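Long-range contact in nuclear RNA export factor 2 (Drosophila melanogaster, PDB 6MRK), which acts in the ovary with Piwi, Panx and Nxt1 as an effector of cotranscriptional transposon silencing and may take part in mRNA export: residues Tyr22-His33 with Leu99-Phe109. Residues are numbered along the deposited sequence; the frame is centred on the assembly and turned at random.
Sequences YLREFENDEFRH and LLQLPRVTHDF
R32 reaches across to the end of helix 92-99 and the loop L100-P103 and spends its guanidinium on backbone carbonyls. NH1 of R32 donates to L99 O at 2.8 Å, nearly in line with that C=O, and also to L102 O. NH2 of R32 gives its strong bond to P103 O at 2.9 Å, arriving from above the carbonyl plane. Back on its own segment, NE of R32 bonds F26 O at 2.7 Å, with only weak additions from NH2 to F26 O and E27 O. The bend at chi3 (-72°) turns the group flat between D29 CB on one face and the F26 ring on the other. Through its bonds to L99, L102 and P103 on one side and F26 on the other, this one buried cation ties the end of helix 12-27 to the loop leading into strand 104-119. At the rim of the F26 ring sit L99 CG and L102 CD1. This is the NTF2-like domain of the protein, in which helix 12-27 lies against the curved sheet; here its C-terminal turns run roughly antiparallel to the start of strand 104-119, the axes 146° apart. Where they meet, V105 N makes a long, weak bond to E27 O (3.3 Å). Further along, OE2 of E27 takes two donors from one residue: H107 ND1 at 2.9 Å, on its anti lone pair with carboxylate and imidazole nearly coplanar, and H107 N at 2.7 Å, from above the carboxylate plane. The ND1 bond fixes the turn of the imidazole, while the amide bond ties the carboxylate to the strand backbone. L23 CG covers one imidazole face in a CH-pi contact; F156 meets the same ring from the sheet. Near the surface, the R24 guanidinium lies flat on F109 with centres 4.5 Å apart, a cation-pi stack, while the R104 guanidinium stacks on the N28 amide, whose OD1 accepts E30 N in an Asx turn.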
loop_
_atom_site.group_PDB
_atom_site.type_symbol
_atom_site.label_atom_id
_atom_site.label_comp_id
_atom_site.label_asym_id
_atom_site.label_seq_id
_atom_site.Cartn_x
_atom_site.Cartn_y
_atom_site.Cartn_z
ATOM N N TYR A 22 -0.910 13.867 8.605
ATOM C CA TYR A 22 -1.938 13.348 7.667
ATOM C C TYR A 22 -2.904 12.379 8.369
ATOM O O TYR A 22 -4.104 12.514 8.182
ATOM C CB TYR A 22 -1.292 12.598 6.499
ATOM C CG TYR A 22 -2.342 12.021 5.600
ATOM C CD1 TYR A 22 -3.012 10.864 5.960
ATOM C CD2 TYR A 22 -2.765 12.706 4.478
ATOM C CE1 TYR A 22 -4.045 10.360 5.188
ATOM C CE2 TYR A 22 -3.794 12.217 3.689
ATOM C CZ TYR A 22 -4.441 11.036 4.043
ATOM O OH TYR A 22 -5.453 10.512 3.279
ATOM N N LEU A 23 -2.392 11.380 9.092
ATOM C CA LEU A 23 -3.219 10.398 9.844
ATOM C C LEU A 23 -4.069 11.134 10.881
ATOM O O LEU A 23 -5.279 10.886 10.931
ATOM C CB LEU A 23 -2.312 9.360 10.511
ATOM C CG LEU A 23 -2.159 8.035 9.767
ATOM C CD1 LEU A 23 -2.278 8.202 8.273
ATOM C CD2 LEU A 23 -0.840 7.376 10.091
ATOM N N ARG A 24 -3.472 12.015 11.684
ATOM C CA ARG A 24 -4.233 12.750 12.721
ATOM C C ARG A 24 -5.361 13.546 12.065
ATOM O O ARG A 24 -6.413 13.654 12.686
ATOM C CB ARG A 24 -3.324 13.658 13.542
ATOM C CG ARG A 24 -2.751 12.974 14.775
ATOM C CD ARG A 24 -1.563 13.743 15.333
ATOM N NE ARG A 24 -0.778 13.032 16.349
ATOM C CZ ARG A 24 0.539 12.791 16.292
ATOM N NH1 ARG A 24 1.264 13.181 15.255
ATOM N NH2 ARG A 24 1.133 12.157 17.290
ATOM N N GLU A 25 -5.161 14.078 10.864
ATOM C CA GLU A 25 -6.150 14.974 10.216
ATOM C C GLU A 25 -7.214 14.176 9.461
ATOM O O GLU A 25 -8.256 14.771 9.149
ATOM C CB GLU A 25 -5.442 15.924 9.266
ATOM C CG GLU A 25 -6.320 17.064 8.798
ATOM C CD GLU A 25 -5.513 18.259 8.306
ATOM O OE1 GLU A 25 -4.250 18.184 8.326
ATOM O OE2 GLU A 25 -6.137 19.261 7.902
ATOM N N PHE A 26 -6.954 12.905 9.133
ATOM C CA PHE A 26 -7.952 11.992 8.525
ATOM C C PHE A 26 -8.947 11.605 9.616
ATOM O O PHE A 26 -10.135 11.479 9.313
ATOM C CB PHE A 26 -7.287 10.758 7.908
ATOM C CG PHE A 26 -8.260 9.799 7.275
ATOM C CD1 PHE A 26 -8.724 10.017 5.988
ATOM C CD2 PHE A 26 -8.743 8.697 7.971
ATOM C CE1 PHE A 26 -9.642 9.157 5.405
ATOM C CE2 PHE A 26 -9.651 7.827 7.381
ATOM C CZ PHE A 26 -10.103 8.063 6.100
ATOM N N GLU A 27 -8.454 11.473 10.849
ATOM C CA GLU A 27 -9.163 10.908 12.034
ATOM C C GLU A 27 -10.584 11.466 12.128
ATOM O O GLU A 27 -11.540 10.665 11.996
ATOM C CB GLU A 27 -8.359 11.144 13.322
ATOM C CG GLU A 27 -7.147 10.222 13.418
ATOM C CD GLU A 27 -6.554 9.941 14.786
ATOM O OE1 GLU A 27 -6.899 10.659 15.749
ATOM O OE2 GLU A 27 -5.734 8.998 14.879
ATOM N N ASN A 28 -10.726 12.769 12.362
ATOM C CA ASN A 28 -12.059 13.402 12.537
ATOM C C ASN A 28 -12.641 13.680 11.146
ATOM O O ASN A 28 -12.073 14.516 10.412
ATOM C CB ASN A 28 -11.990 14.631 13.445
ATOM C CG ASN A 28 -13.352 15.205 13.766
ATOM O OD1 ASN A 28 -14.336 14.884 13.107
ATOM N ND2 ASN A 28 -13.410 16.060 14.771
ATOM N N ASP A 29 -13.736 12.991 10.809
ATOM C CA ASP A 29 -14.375 13.012 9.461
ATOM C C ASP A 29 -15.019 14.378 9.195
ATOM O O ASP A 29 -15.228 14.690 8.020
ATOM C CB ASP A 29 -15.382 11.866 9.281
ATOM C CG ASP A 29 -16.432 11.720 10.375
ATOM O OD1 ASP A 29 -16.146 12.106 11.529
ATOM O OD2 ASP A 29 -17.527 11.203 10.063
ATOM N N GLU A 30 -15.306 15.150 10.247
ATOM C CA GLU A 30 -15.870 16.526 10.170
ATOM C C GLU A 30 -14.901 17.492 9.474
ATOM O O GLU A 30 -15.390 18.384 8.766
ATOM C CB GLU A 30 -16.183 17.069 11.568
ATOM C CG GLU A 30 -17.641 16.952 11.978
ATOM C CD GLU A 30 -17.987 17.849 13.157
ATOM O OE1 GLU A 30 -17.771 17.419 14.324
ATOM O OE2 GLU A 30 -18.428 18.999 12.903
ATOM N N PHE A 31 -13.593 17.362 9.701
ATOM C CA PHE A 31 -12.558 18.292 9.169
ATOM C C PHE A 31 -11.680 17.550 8.152
ATOM O O PHE A 31 -10.576 18.016 7.802
ATOM C CB PHE A 31 -11.781 18.928 10.329
ATOM C CG PHE A 31 -12.686 19.526 11.380
ATOM C CD1 PHE A 31 -13.516 20.600 11.077
ATOM C CD2 PHE A 31 -12.763 18.973 12.654
ATOM C CE1 PHE A 31 -14.382 21.123 12.029
ATOM C CE2 PHE A 31 -13.623 19.503 13.604
ATOM C CZ PHE A 31 -14.432 20.575 13.290
ATOM N N ARG A 32 -12.193 16.440 7.633
ATOM C CA ARG A 32 -11.423 15.533 6.756
ATOM C C ARG A 32 -11.355 16.093 5.335
ATOM O O ARG A 32 -10.452 15.689 4.589
ATOM C CB ARG A 32 -12.064 14.154 6.757
ATOM C CG ARG A 32 -11.218 13.131 6.030
ATOM C CD ARG A 32 -11.961 11.834 6.029
ATOM N NE ARG A 32 -11.962 11.235 7.352
ATOM C CZ ARG A 32 -12.759 10.245 7.690
ATOM N NH1 ARG A 32 -13.600 9.780 6.789
ATOM N NH2 ARG A 32 -12.728 9.730 8.906
ATOM N N HIS A 33 -12.262 16.998 4.976
ATOM C CA HIS A 33 -12.239 17.728 3.679
ATOM C C HIS A 33 -10.910 18.486 3.505
ATOM O O HIS A 33 -10.529 18.761 2.346
ATOM C CB HIS A 33 -13.436 18.691 3.573
ATOM C CG HIS A 33 -13.503 19.774 4.609
ATOM N ND1 HIS A 33 -13.946 19.541 5.896
ATOM C CD2 HIS A 33 -13.221 21.093 4.551
ATOM C CE1 HIS A 33 -13.918 20.657 6.592
ATOM N NE2 HIS A 33 -13.477 21.629 5.786
ATOM N N LEU A 99 -13.395 9.723 0.491
ATOM C CA LEU A 99 -12.738 9.784 1.815
ATOM C C LEU A 99 -13.701 10.351 2.859
ATOM O O LEU A 99 -13.539 10.016 4.044
ATOM C CB LEU A 99 -11.488 10.660 1.692
ATOM C CG LEU A 99 -10.139 9.937 1.650
ATOM C CD1 LEU A 99 -10.151 8.725 0.743
ATOM C CD2 LEU A 99 -9.053 10.893 1.219
ATOM N N LEU A 100 -14.645 11.194 2.447
ATOM C CA LEU A 100 -15.596 11.855 3.375
ATOM C C LEU A 100 -16.748 10.920 3.742
ATOM O O LEU A 100 -17.530 11.281 4.642
ATOM C CB LEU A 100 -16.116 13.131 2.713
ATOM C CG LEU A 100 -15.120 14.287 2.685
ATOM C CD1 LEU A 100 -15.783 15.543 2.173
ATOM C CD2 LEU A 100 -14.554 14.545 4.067
ATOM N N GLN A 101 -16.861 9.785 3.058
ATOM C CA GLN A 101 -17.936 8.791 3.280
ATOM C C GLN A 101 -17.458 7.695 4.221
ATOM O O GLN A 101 -18.300 6.867 4.628
ATOM C CB GLN A 101 -18.327 8.133 1.969
ATOM C CG GLN A 101 -18.612 9.147 0.884
ATOM C CD GLN A 101 -19.259 8.492 -0.302
ATOM O OE1 GLN A 101 -18.781 8.600 -1.424
ATOM N NE2 GLN A 101 -20.331 7.763 -0.057
ATOM N N LEU A 102 -16.158 7.645 4.499
ATOM C CA LEU A 102 -15.588 6.579 5.347
ATOM C C LEU A 102 -15.894 6.938 6.792
ATOM O O LEU A 102 -16.202 8.082 7.124
ATOM C CB LEU A 102 -14.093 6.447 5.070
ATOM C CG LEU A 102 -13.736 6.083 3.631
ATOM C CD1 LEU A 102 -12.229 6.028 3.463
ATOM C CD2 LEU A 102 -14.364 4.758 3.227
ATOM N N PRO A 103 -15.928 5.942 7.689
ATOM C CA PRO A 103 -16.199 6.218 9.093
ATOM C C PRO A 103 -15.103 7.043 9.765
ATOM O O PRO A 103 -14.018 7.148 9.267
ATOM C CB PRO A 103 -16.270 4.829 9.744
ATOM C CG PRO A 103 -15.558 3.916 8.769
ATOM C CD PRO A 103 -15.799 4.505 7.394
ATOM N N ARG A 104 -15.447 7.586 10.918
ATOM C CA ARG A 104 -14.492 8.234 11.832
ATOM C C ARG A 104 -13.566 7.162 12.396
ATOM O O ARG A 104 -14.046 6.036 12.654
ATOM C CB ARG A 104 -15.245 8.923 12.967
ATOM C CG ARG A 104 -14.450 10.066 13.559
ATOM C CD ARG A 104 -15.228 10.766 14.628
ATOM N NE ARG A 104 -14.291 11.545 15.415
ATOM C CZ ARG A 104 -14.629 12.459 16.310
ATOM N NH1 ARG A 104 -15.903 12.718 16.556
ATOM N NH2 ARG A 104 -13.686 13.115 16.961
ATOM N N VAL A 105 -12.294 7.507 12.586
ATOM C CA VAL A 105 -11.290 6.576 13.172
ATOM C C VAL A 105 -10.510 7.327 14.250
ATOM O O VAL A 105 -10.692 8.538 14.371
ATOM C CB VAL A 105 -10.359 5.983 12.092
ATOM C CG1 VAL A 105 -11.132 5.223 11.024
ATOM C CG2 VAL A 105 -9.474 7.046 11.455
ATOM N N THR A 106 -9.749 6.571 15.030
ATOM C CA THR A 106 -8.629 6.989 15.905
ATOM C C THR A 106 -7.517 5.960 15.655
ATOM O O THR A 106 -7.740 4.782 15.947
ATOM C CB THR A 106 -9.081 7.026 17.373
ATOM O OG1 THR A 106 -10.030 8.085 17.519
ATOM C CG2 THR A 106 -7.968 7.254 18.364
ATOM N N HIS A 107 -6.385 6.366 15.085
ATOM C CA HIS A 107 -5.220 5.470 14.886
ATOM C C HIS A 107 -4.520 5.246 16.230
ATOM O O HIS A 107 -4.421 6.198 17.014
ATOM C CB HIS A 107 -4.254 6.055 13.848
ATOM C CG HIS A 107 -4.879 6.386 12.542
ATOM N ND1 HIS A 107 -5.663 7.504 12.377
ATOM C CD2 HIS A 107 -4.797 5.781 11.337
ATOM C CE1 HIS A 107 -6.064 7.570 11.125
ATOM N NE2 HIS A 107 -5.541 6.523 10.453
ATOM N N ASP A 108 -4.001 4.042 16.455
ATOM C CA ASP A 108 -3.121 3.730 17.612
ATOM C C ASP A 108 -1.672 3.978 17.170
ATOM O O ASP A 108 -1.052 3.076 16.610
ATOM C CB ASP A 108 -3.402 2.314 18.128
ATOM C CG ASP A 108 -2.450 1.822 19.212
ATOM O OD1 ASP A 108 -1.537 2.576 19.596
ATOM O OD2 ASP A 108 -2.608 0.666 19.650
ATOM N N PHE A 109 -1.134 5.165 17.421
ATOM C CA PHE A 109 0.169 5.598 16.854
ATOM C C PHE A 109 1.311 4.740 17.372
ATOM O O PHE A 109 2.314 4.623 16.675
ATOM C CB PHE A 109 0.424 7.075 17.147
ATOM C CG PHE A 109 -0.328 7.951 16.183
ATOM C CD1 PHE A 109 -1.635 8.338 16.434
ATOM C CD2 PHE A 109 0.243 8.286 14.971
ATOM C CE1 PHE A 109 -2.331 9.091 15.505
ATOM C CE2 PHE A 109 -0.457 9.042 14.047
ATOM C CZ PHE A 109 -1.743 9.433 14.310
#